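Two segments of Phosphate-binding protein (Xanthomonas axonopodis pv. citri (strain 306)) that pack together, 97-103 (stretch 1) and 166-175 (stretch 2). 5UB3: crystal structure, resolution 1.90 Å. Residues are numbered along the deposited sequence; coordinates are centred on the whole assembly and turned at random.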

# COMPACT_ATOMS: atom_id res chain seq x y z
N PHE A 97 -6.13 -13.41 5.70
CA PHE A 97 -5.54 -14.58 5.08
C PHE A 97 -6.71 -15.43 4.70
O PHE A 97 -7.61 -15.63 5.50
N PHE A 98 -6.70 -15.99 3.50
CA PHE A 98 -7.79 -16.81 3.10
C PHE A 98 -7.31 -18.07 2.40
O PHE A 98 -6.22 -18.11 1.84
N VAL A 99 -8.14 -19.09 2.46
CA VAL A 99 -7.92 -20.36 1.77
C VAL A 99 -9.13 -20.85 1.03
O VAL A 99 -10.24 -20.36 1.23
N ARG A 100 -8.93 -21.89 0.23
CA ARG A 100 -10.09 -22.63 -0.26
C ARG A 100 -10.87 -23.23 0.90
O ARG A 100 -10.32 -23.65 1.91
N ARG A 101 -12.19 -23.23 0.77
CA ARG A 101 -13.02 -23.71 1.87
C ARG A 101 -12.74 -25.20 2.07
O ARG A 101 -12.76 -25.66 3.17
N ASP A 102 -12.41 -25.93 1.01
CA ASP A 102 -12.07 -27.36 1.15
C ASP A 102 -10.62 -27.63 1.66
O ASP A 102 -10.20 -28.79 1.80
N SER A 103 -9.87 -26.58 1.99
CA SER A 103 -8.52 -26.69 2.55
C SER A 103 -8.62 -27.23 3.95
O SER A 103 -9.57 -26.97 4.65
N ASN A 166 -4.00 -12.22 -8.99
CA ASN A 166 -3.18 -13.45 -8.95
C ASN A 166 -3.18 -14.15 -7.59
O ASN A 166 -3.26 -15.36 -7.50
N VAL A 167 -3.11 -13.39 -6.51
CA VAL A 167 -3.22 -14.02 -5.19
C VAL A 167 -4.52 -14.83 -5.14
O VAL A 167 -4.54 -15.98 -4.78
N ALA A 168 -5.64 -14.19 -5.50
CA ALA A 168 -6.91 -14.86 -5.44
C ALA A 168 -6.90 -16.06 -6.42
O ALA A 168 -7.23 -17.17 -6.07
N ALA A 169 -6.42 -15.83 -7.64
CA ALA A 169 -6.41 -16.87 -8.67
C ALA A 169 -5.57 -18.08 -8.37
O ALA A 169 -5.99 -19.21 -8.60
N PHE A 170 -4.36 -17.87 -7.83
CA PHE A 170 -3.47 -19.00 -7.48
C PHE A 170 -4.04 -19.84 -6.38
O PHE A 170 -3.86 -21.03 -6.38
N VAL A 171 -4.67 -19.21 -5.41
CA VAL A 171 -5.29 -19.97 -4.32
C VAL A 171 -6.52 -20.68 -4.86
O VAL A 171 -6.80 -21.85 -4.49
N HIS A 172 -7.24 -20.01 -5.77
CA HIS A 172 -8.46 -20.63 -6.23
C HIS A 172 -8.15 -21.88 -7.02
O HIS A 172 -8.88 -22.86 -6.90
N LYS A 173 -7.03 -21.83 -7.77
CA LYS A 173 -6.69 -22.85 -8.70
C LYS A 173 -5.83 -23.94 -8.07
O LYS A 173 -5.31 -24.76 -8.82
N HIS A 174 -5.76 -24.00 -6.72
CA HIS A 174 -4.99 -25.00 -5.97
C HIS A 174 -3.46 -24.91 -6.23
O HIS A 174 -2.75 -25.88 -6.06
N LEU A 175 -2.96 -23.75 -6.65
CA LEU A 175 -1.53 -23.65 -6.89
C LEU A 175 -0.84 -23.29 -5.61
O LEU A 175 0.26 -23.70 -5.42

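A single arginine does most of the polar work in this contact, in contact with two histidine rings of the other stretch and salt-bridged to Asp-102 of its own stretch. Arg-100 ends the strand with its CA-to-CB bond directed toward the helix, and its m, t, p, 94° conformation folds the guanidinium across the helix terminus. There Arg-100 NH1 donates a hydrogen bond to the carbonyl of His-172 (NH1 to O, 3.0 Å). The same Arg-100 NH1 sits over one face of the His-172 ring, 3.3 Å from His-172 CD2. That ring belongs to a residue whose CA-to-CB bond points away; its t rotamer nevertheless brings the end of the side chain nearer.

His-174, just beyond the helix, completes the arrangement. Its m rotamer lays the ring against the arginine, so that Arg-100 CD makes a CH-pi contact 3.5 Å from the ring centroid. Although Arg-100 NE and His-174 NE2 are 3.1 Å apart, the angle is too poor for a hydrogen bond. The NE proton is directed instead to Asp-102, in the p rotamer, whose OD1 accepts at 3.1 Å from Arg-100 NE in a salt bridge; Arg-100 NH2 reaches Asp-102 OD2 at 3.1 Å. The type I turn from Arg-100 to Ser-103 brings this carboxylate back beside the guanidinium.

The other half is apolar and buried. Phe-98, chi1 p, leaves its backbone sideways, yet its ring extends to the helix: CZ lies 3.9 Å from Val-167 CG1 and, edge-on, 3.9 Å from Ala-168 CA, while CE2 is 4.0 Å from Val-171 CB. Val-171, in t, points toward the strand and also places CG1 4.1 Å from Val-99 CA; the Val-99 side chain itself points away. The example illustrates a general principle: a charged side chain can pair with a carboxylate of its own segment and still offer an N-H and an aliphatic carbon to another.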

# COMPACT_ATOMS: atom_id res chain seq x y z
CB PHE A 97 -4.67 -15.33 6.05
CG PHE A 97 -3.38 -14.63 6.40
CD1 PHE A 97 -3.39 -13.56 7.27
CD2 PHE A 97 -2.18 -15.08 5.91
CE1 PHE A 97 -2.21 -12.94 7.62
CE2 PHE A 97 -1.00 -14.46 6.24
CZ PHE A 97 -1.01 -13.40 7.12
CB PHE A 98 -8.74 -16.02 2.21
CG PHE A 98 -8.14 -15.64 0.91
CD1 PHE A 98 -7.43 -14.45 0.80
CD2 PHE A 98 -8.25 -16.49 -0.21
CE1 PHE A 98 -6.83 -14.10 -0.40
CE2 PHE A 98 -7.67 -16.15 -1.40
CZ PHE A 98 -6.95 -14.97 -1.50
CB VAL A 99 -7.59 -21.46 2.76
CG1 VAL A 99 -6.36 -21.08 3.56
CG2 VAL A 99 -8.79 -21.78 3.67
CB ARG A 100 -9.69 -23.72 -1.23
CG ARG A 100 -9.22 -23.13 -2.55
CD ARG A 100 -9.14 -24.23 -3.58
NE ARG A 100 -10.42 -24.94 -3.66
CZ ARG A 100 -11.42 -24.68 -4.52
NH1 ARG A 100 -11.32 -23.72 -5.46
NH2 ARG A 100 -12.52 -25.45 -4.46
CB ARG A 101 -14.50 -23.34 1.63
CG ARG A 101 -15.55 -24.38 2.02
CD ARG A 101 -16.94 -23.79 2.33
NE ARG A 101 -16.96 -22.89 3.50
CZ ARG A 101 -16.66 -23.22 4.77
NH1 ARG A 101 -16.29 -24.45 5.13
NH2 ARG A 101 -16.75 -22.28 5.72
CB ASP A 102 -12.42 -28.14 -0.14
CG ASP A 102 -11.69 -27.60 -1.40
OD1 ASP A 102 -10.69 -26.91 -1.34
OD2 ASP A 102 -12.13 -27.88 -2.52
CB SER A 103 -7.87 -25.28 2.66
OG SER A 103 -6.63 -25.30 3.36
CB ASN A 166 -1.77 -13.17 -9.44
CG ASN A 166 -1.66 -13.06 -10.97
OD1 ASN A 166 -2.63 -13.20 -11.71
ND2 ASN A 166 -0.46 -12.82 -11.42
CB VAL A 167 -3.23 -12.97 -4.09
CG1 VAL A 167 -3.50 -13.60 -2.75
CG2 VAL A 167 -1.90 -12.23 -4.05
CB ALA A 168 -8.02 -13.88 -5.78
CB ALA A 169 -6.01 -16.27 -10.01
CB PHE A 170 -2.06 -18.55 -7.04
CG PHE A 170 -1.13 -18.30 -8.19
CD1 PHE A 170 -1.31 -17.23 -9.01
CD2 PHE A 170 -0.07 -19.14 -8.42
CE1 PHE A 170 -0.46 -17.00 -10.07
CE2 PHE A 170 0.80 -18.92 -9.46
CZ PHE A 170 0.60 -17.85 -10.29
CB VAL A 171 -5.63 -19.12 -3.09
CG1 VAL A 171 -6.21 -19.97 -1.97
CG2 VAL A 171 -4.38 -18.47 -2.61
CB HIS A 172 -9.31 -19.72 -7.05
CG HIS A 172 -10.67 -20.29 -7.27
ND1 HIS A 172 -11.07 -20.80 -8.48
CD2 HIS A 172 -11.68 -20.54 -6.41
CE1 HIS A 172 -12.29 -21.29 -8.38
NE2 HIS A 172 -12.68 -21.15 -7.13
CB LYS A 173 -6.06 -22.25 -9.96
CG LYS A 173 -7.05 -21.36 -10.69
CD LYS A 173 -6.44 -20.70 -11.89
CE LYS A 173 -7.17 -19.41 -12.31
NZ LYS A 173 -8.50 -19.80 -12.79
CB HIS A 174 -5.47 -26.45 -6.23
CG HIS A 174 -6.83 -26.74 -5.70
ND1 HIS A 174 -7.98 -26.56 -6.46
CD2 HIS A 174 -7.23 -27.23 -4.51
CE1 HIS A 174 -9.03 -26.92 -5.74
NE2 HIS A 174 -8.61 -27.31 -4.55
CB LEU A 175 -1.24 -22.61 -7.93
CG LEU A 175 -1.89 -22.97 -9.27
CD1 LEU A 175 -1.94 -21.74 -10.15
CD2 LEU A 175 -1.15 -24.11 -9.97